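Local coordinates for protein 3-phosphoshikimate 1-carboxyvinyltransferase (Streptomyces sviceus, PDB 7M0O) that probably transfers the enolpyruvyl group of phosphoenolpyruvate to the 5-hydroxyl of shikimate-3-phosphate, the sixth step of chorismate biosynthesis, at residues Phe372-Leu377 against Glu399-Leu404; Ala226-Ala231 against Asp365-Met370. One frame throughout, in Å; residues are numbered along the deposited sequence.

Contact 1. Residues Phe372-Leu377 against Glu399-Leu404; sequences FAVTGL and EAFAEL
Phe-401 pushes its ring against the part of the chain that carries Ala-373, Val-374 and Leu-377, and it supplies about half of the surface buried here. Its CG stands anti to the backbone N (chi1 -160°), which carries the ring out from its own helix toward the other. The outer rim of the ring, CE1, CZ and CE2, does the touching. Ala-373 CB lies over one face of the Phe-401 ring, 4.0 Å above its plane and displaced toward the rim; a methyl is small enough to let the ring close on the backbone, Ala-373 O lying 3.4 Å from Phe-401 CE2. The nearest CA pair, Ala-373 and Phe-401, is 8.2 Å apart. The side chain of Val-374 runs at about a right angle to that of Phe-401, its CG2 4.0 Å from Phe-401 CZ. Leu-377 and Phe-401 approach from opposite directions, and the leucine meets the ring obliquely. Branching gives it three carbons, CG, CD1 and CD2, within about 4.2 Å of the ring. Trimming Leu-377 to an alanine is likely to open a gap beside Phe-401 CZ and CE2, where those carbons now pack. This is helix-to-helix packing within one of the two domains of the EPSP synthase fold: helix 366-375 lies against helix 397-406, where Phe-397 adds a second ring beside Phe-401, while Leu-377 and Leu-404 both reach Ala-232 on helix 223-235.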
loop_
_atom_site.group_PDB
_atom_site.type_symbol
_atom_site.label_atom_id
_atom_site.label_comp_id
_atom_site.label_asym_id
_atom_site.label_seq_id
_atom_site.Cartn_x
_atom_site.Cartn_y
_atom_site.Cartn_z
ATOM N N PHE A 372 -5.758 -9.836 16.651
ATOM C CA PHE A 372 -6.233 -10.306 17.945
ATOM C C PHE A 372 -6.834 -9.192 18.789
ATOM O O PHE A 372 -7.550 -9.489 19.759
ATOM C CB PHE A 372 -5.108 -11.035 18.700
ATOM C CG PHE A 372 -4.833 -12.408 18.139
ATOM C CD1 PHE A 372 -5.665 -13.479 18.452
ATOM C CD2 PHE A 372 -3.798 -12.610 17.247
ATOM C CE1 PHE A 372 -5.446 -14.731 17.905
ATOM C CE2 PHE A 372 -3.567 -13.865 16.687
ATOM C CZ PHE A 372 -4.389 -14.928 17.020
ATOM N N ALA A 373 -6.628 -7.931 18.402
ATOM C CA ALA A 373 -7.442 -6.865 18.973
ATOM C C ALA A 373 -8.922 -7.110 18.699
ATOM O O ALA A 373 -9.770 -6.814 19.546
ATOM C CB ALA A 373 -7.003 -5.505 18.418
ATOM N N VAL A 374 -9.261 -7.614 17.503
ATOM C CA VAL A 374 -10.665 -7.894 17.229
ATOM C C VAL A 374 -11.184 -8.985 18.163
ATOM O O VAL A 374 -12.309 -8.909 18.666
ATOM C CB VAL A 374 -10.872 -8.275 15.747
ATOM C CG1 VAL A 374 -12.350 -8.469 15.487
ATOM C CG2 VAL A 374 -10.310 -7.210 14.823
ATOM N N THR A 375 -10.377 -10.023 18.403
ATOM C CA THR A 375 -10.766 -11.072 19.337
ATOM C C THR A 375 -11.105 -10.494 20.701
ATOM O O THR A 375 -12.010 -10.988 21.386
ATOM C CB THR A 375 -9.636 -12.091 19.485
ATOM O OG1 THR A 375 -9.172 -12.499 18.194
ATOM C CG2 THR A 375 -10.111 -13.304 20.261
ATOM N N GLY A 376 -10.388 -9.446 21.104
ATOM C CA GLY A 376 -10.598 -8.827 22.410
ATOM C C GLY A 376 -11.936 -8.121 22.593
ATOM O O GLY A 376 -12.286 -7.801 23.737
ATOM N N LEU A 377 -12.669 -7.830 21.509
ATOM C CA LEU A 377 -14.050 -7.366 21.645
ATOM C C LEU A 377 -14.921 -8.350 22.417
ATOM O O LEU A 377 -15.862 -7.931 23.111
ATOM C CB LEU A 377 -14.660 -7.142 20.264
ATOM C CG LEU A 377 -14.032 -6.027 19.438
ATOM C CD1 LEU A 377 -14.788 -5.951 18.141
ATOM C CD2 LEU A 377 -14.069 -4.692 20.156
ATOM N N GLU A 399 -6.001 4.004 18.784
ATOM C CA GLU A 399 -6.996 5.048 19.008
ATOM C C GLU A 399 -8.256 4.778 18.196
ATOM O O GLU A 399 -9.373 4.810 18.730
ATOM C CB GLU A 399 -6.410 6.415 18.654
ATOM C CG GLU A 399 -5.191 6.771 19.466
ATOM C CD GLU A 399 -4.222 7.690 18.727
ATOM O OE1 GLU A 399 -4.594 8.265 17.680
ATOM O OE2 GLU A 399 -3.086 7.837 19.212
ATOM N N ALA A 400 -8.082 4.480 16.906
ATOM C CA ALA A 400 -9.217 4.208 16.026
ATOM C C ALA A 400 -10.018 3.006 16.500
ATOM O O ALA A 400 -11.250 3.017 16.447
ATOM C CB ALA A 400 -8.735 3.973 14.598
ATOM N N PHE A 401 -9.339 1.947 16.945
ATOM C CA PHE A 401 -10.060 0.757 17.370
ATOM C C PHE A 401 -10.770 1.000 18.693
ATOM O O PHE A 401 -11.886 0.507 18.899
ATOM C CB PHE A 401 -9.103 -0.440 17.466
ATOM C CG PHE A 401 -9.808 -1.773 17.419
ATOM C CD1 PHE A 401 -10.292 -2.267 16.218
ATOM C CD2 PHE A 401 -10.010 -2.516 18.578
ATOM C CE1 PHE A 401 -10.948 -3.488 16.160
ATOM C CE2 PHE A 401 -10.668 -3.740 18.531
ATOM C CZ PHE A 401 -11.139 -4.225 17.325
ATOM N N ALA A 402 -10.156 1.785 19.582
ATOM C CA ALA A 402 -10.835 2.165 20.812
ATOM C C ALA A 402 -12.129 2.910 20.511
ATOM O O ALA A 402 -13.150 2.690 21.175
ATOM C CB ALA A 402 -9.902 3.015 21.678
ATOM N N GLU A 403 -12.104 3.785 19.501
ATOM C CA GLU A 403 -13.291 4.532 19.096
ATOM C C GLU A 403 -14.361 3.605 18.536
ATOM O O GLU A 403 -15.552 3.772 18.832
ATOM C CB GLU A 403 -12.909 5.589 18.068
ATOM C CG GLU A 403 -14.049 6.488 17.632
ATOM C CD GLU A 403 -13.607 7.587 16.673
ATOM O OE1 GLU A 403 -12.704 7.348 15.844
ATOM O OE2 GLU A 403 -14.161 8.703 16.757
ATOM N N LEU A 404 -13.954 2.618 17.728
ATOM C CA LEU A 404 -14.909 1.624 17.250
ATOM C C LEU A 404 -15.548 0.882 18.420
ATOM O O LEU A 404 -16.767 0.663 18.444
ATOM C CB LEU A 404 -14.207 0.658 16.285
ATOM C CG LEU A 404 -15.064 -0.499 15.744
ATOM C CD1 LEU A 404 -16.119 0.014 14.801
ATOM C CD2 LEU A 404 -14.188 -1.521 15.060
#

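Contact 2. Residues Ala226-Ala231 against Asp365-Met370; sequences ASYFFA and DHRIVM. With PO4 (phosphate ion), chain B.
Tyr-228 reaches across to Met-370 and Arg-367, its long flat side chain serving both an apolar and a polar partner. Met-370 packs on one face: its CB sits 3.6 Å from the centroid of the Tyr-228 ring and only 8° off the normal, a CH-pi contact. Farther along, the flexible chain bends at chi3 (-74°), bringing Met-370 CE to 3.8 Å from Tyr-228 CE2; the sulfur makes an oblique Met-aromatic contact, SD lying 4.5 Å from the ring centroid. The opposite face is backed by OG of the tyrosine's own neighbour, Ser-227. Arg-367 comes to the edge instead. Its NH1 donates to Tyr-228 OH over 3.1 Å, nearly straight at 164° and in the guanidinium plane, which is almost coplanar with the ring. Together with two bonds to the phosphate ion, from Arg-367 NE to O2 (2.8 Å) and from NH2 to O3 (3.0 Å), it sets how the guanidinium is turned. His-366 NE2 donates to the same O3 over 2.9 Å. Arg-367 is predicted to bind phosphoenolpyruvate, so the ion, probably from the crystallisation liquor, may mark where an anionic group of the substrate sits, and Tyr-228 appears to position the arginine from the second shell. Asp-365 OD1 N-caps helix 366-375 through Arg-367 N, its OD2 salt-bridged to Arg-326. The contact joins helix 223-235 to the start of helix 366-375; Arg-326 of helix 326-336 also binds the phosphate, and Phe-397 of helix 397-406 touches Met-370.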
loop_
_atom_site.group_PDB
_atom_site.type_symbol
_atom_site.label_atom_id
_atom_site.label_comp_id
_atom_site.label_asym_id
_atom_site.label_seq_id
_atom_site.Cartn_x
_atom_site.Cartn_y
_atom_site.Cartn_z
ATOM N N ALA A 226 -8.558 -1.822 6.745
ATOM C CA ALA A 226 -10.008 -1.867 6.866
ATOM C C ALA A 226 -10.513 -3.238 7.292
ATOM O O ALA A 226 -11.599 -3.317 7.877
ATOM C CB ALA A 226 -10.679 -1.473 5.544
ATOM N N SER A 227 -9.744 -4.303 7.048
ATOM C CA SER A 227 -10.251 -5.645 7.312
ATOM C C SER A 227 -10.567 -5.833 8.784
ATOM O O SER A 227 -11.536 -6.522 9.118
ATOM C CB SER A 227 -9.244 -6.718 6.847
ATOM O OG SER A 227 -8.116 -6.859 7.699
ATOM N N TYR A 228 -9.792 -5.198 9.677
ATOM C CA TYR A 228 -10.028 -5.371 11.106
ATOM C C TYR A 228 -11.323 -4.709 11.532
ATOM O O TYR A 228 -12.026 -5.231 12.404
ATOM C CB TYR A 228 -8.849 -4.806 11.921
ATOM C CG TYR A 228 -7.548 -5.309 11.372
ATOM C CD1 TYR A 228 -7.169 -6.635 11.563
ATOM C CD2 TYR A 228 -6.731 -4.482 10.610
ATOM C CE1 TYR A 228 -5.994 -7.117 11.023
ATOM C CE2 TYR A 228 -5.547 -4.963 10.064
ATOM C CZ TYR A 228 -5.199 -6.274 10.270
ATOM O OH TYR A 228 -4.039 -6.746 9.712
ATOM N N PHE A 229 -11.679 -3.591 10.898
ATOM C CA PHE A 229 -12.892 -2.888 11.284
ATOM C C PHE A 229 -14.118 -3.580 10.684
ATOM O O PHE A 229 -15.133 -3.747 11.367
ATOM C CB PHE A 229 -12.762 -1.405 10.888
ATOM C CG PHE A 229 -11.650 -0.686 11.634
ATOM C CD1 PHE A 229 -11.927 0.103 12.738
ATOM C CD2 PHE A 229 -10.323 -0.873 11.278
ATOM C CE1 PHE A 229 -10.900 0.728 13.452
ATOM C CE2 PHE A 229 -9.299 -0.281 11.993
ATOM C CZ PHE A 229 -9.591 0.532 13.088
ATOM N N PHE A 230 -13.990 -4.082 9.450
ATOM C CA PHE A 230 -15.031 -4.913 8.854
ATOM C C PHE A 230 -15.277 -6.179 9.687
ATOM O O PHE A 230 -16.428 -6.577 9.898
ATOM C CB PHE A 230 -14.646 -5.298 7.422
ATOM C CG PHE A 230 -14.742 -4.179 6.396
ATOM C CD1 PHE A 230 -15.760 -3.236 6.423
ATOM C CD2 PHE A 230 -13.826 -4.121 5.369
ATOM C CE1 PHE A 230 -15.830 -2.236 5.434
ATOM C CE2 PHE A 230 -13.895 -3.138 4.376
ATOM C CZ PHE A 230 -14.897 -2.203 4.414
ATOM N N ALA A 231 -14.203 -6.846 10.138
ATOM C CA ALA A 231 -14.341 -8.062 10.947
ATOM C C ALA A 231 -15.038 -7.794 12.277
ATOM O O ALA A 231 -15.869 -8.600 12.726
ATOM C CB ALA A 231 -12.968 -8.682 11.204
ATOM N N ASP A 365 4.864 -8.381 14.613
ATOM C CA ASP A 365 4.033 -8.349 13.413
ATOM C C ASP A 365 2.758 -7.547 13.660
ATOM O O ASP A 365 1.904 -7.953 14.464
ATOM C CB ASP A 365 3.677 -9.770 12.970
ATOM C CG ASP A 365 3.131 -9.819 11.558
ATOM O OD1 ASP A 365 2.300 -8.959 11.200
ATOM O OD2 ASP A 365 3.550 -10.719 10.803
ATOM N N HIS A 366 2.634 -6.422 12.941
ATOM C CA HIS A 366 1.475 -5.530 13.065
ATOM C C HIS A 366 0.144 -6.253 12.861
ATOM O O HIS A 366 -0.844 -5.959 13.550
ATOM C CB HIS A 366 1.604 -4.370 12.074
ATOM C CG HIS A 366 1.948 -4.779 10.673
ATOM N ND1 HIS A 366 3.095 -5.483 10.348
ATOM C CD2 HIS A 366 1.299 -4.566 9.507
ATOM C CE1 HIS A 366 3.127 -5.684 9.044
ATOM N NE2 HIS A 366 2.048 -5.141 8.510
ATOM N N ARG A 367 0.092 -7.199 11.917
ATOM C CA ARG A 367 -1.168 -7.890 11.642
ATOM C C ARG A 367 -1.550 -8.885 12.737
ATOM O O ARG A 367 -2.735 -9.143 12.935
ATOM C CB ARG A 367 -1.097 -8.594 10.289
ATOM C CG ARG A 367 -0.583 -7.668 9.179
ATOM C CD ARG A 367 -1.393 -7.773 7.896
ATOM N NE ARG A 367 -0.903 -6.762 6.960
ATOM C CZ ARG A 367 -1.436 -5.549 6.827
ATOM N NH1 ARG A 367 -2.494 -5.196 7.557
ATOM N NH2 ARG A 367 -0.906 -4.685 5.982
ATOM N N ILE A 368 -0.584 -9.447 13.471
ATOM C CA ILE A 368 -0.944 -10.282 14.616
ATOM C C ILE A 368 -1.595 -9.433 15.708
ATOM O O ILE A 368 -2.606 -9.827 16.300
ATOM C CB ILE A 368 0.284 -11.056 15.140
ATOM C CG1 ILE A 368 0.869 -11.961 14.053
ATOM C CG2 ILE A 368 -0.078 -11.880 16.395
ATOM C CD1 ILE A 368 -0.114 -13.009 13.499
ATOM N N VAL A 369 -1.046 -8.244 15.984
ATOM C CA VAL A 369 -1.630 -7.380 17.011
ATOM C C VAL A 369 -3.008 -6.887 16.580
ATOM O O VAL A 369 -3.977 -6.942 17.346
ATOM C CB VAL A 369 -0.685 -6.204 17.328
ATOM C CG1 VAL A 369 -1.396 -5.191 18.253
ATOM C CG2 VAL A 369 0.571 -6.724 17.994
ATOM N N MET A 370 -3.119 -6.386 15.346
ATOM C CA MET A 370 -4.400 -5.827 14.925
ATOM C C MET A 370 -5.473 -6.907 14.850
ATOM O O MET A 370 -6.632 -6.666 15.203
ATOM C CB MET A 370 -4.238 -5.095 13.592
ATOM C CG MET A 370 -3.440 -3.794 13.752
ATOM S SD MET A 370 -3.375 -2.711 12.312
ATOM C CE MET A 370 -2.243 -3.586 11.264
HETATM P P PO4 B . 2.316 -6.574 5.079
HETATM O O1 PO4 B . 1.882 -6.574 3.637
HETATM O O2 PO4 B . 1.521 -7.637 5.795
HETATM O O3 PO4 B . 2.052 -5.205 5.658
HETATM O O4 PO4 B . 3.790 -6.886 5.102
#

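In the fold
Both contacts use helix 366-375: contact 2 engages its first turns and contact 1 lies farther along, at 372-377, with centres about 9 Å apart. Helices 223-235 and 397-406 meet each other as well, Leu-404 CD2 lying 3.6 Å from Phe-229 CD1, so the three helices form one packed group. Val-374 CG2 of contact 1 also lies 3.6 Å from Tyr-228 O of contact 2. Contact 2 holds the phosphate ion and borders the predicted phosphoenolpyruvate site: between nearest atoms, the Arg-367 side chain is about 3 Å from that of Arg-326 and about 4 Å from that of Asp-295, the predicted proton acceptor. Contact 1 is apolar and lies farther from the site, the Val-374 side chain about 10 Å from that of Arg-367.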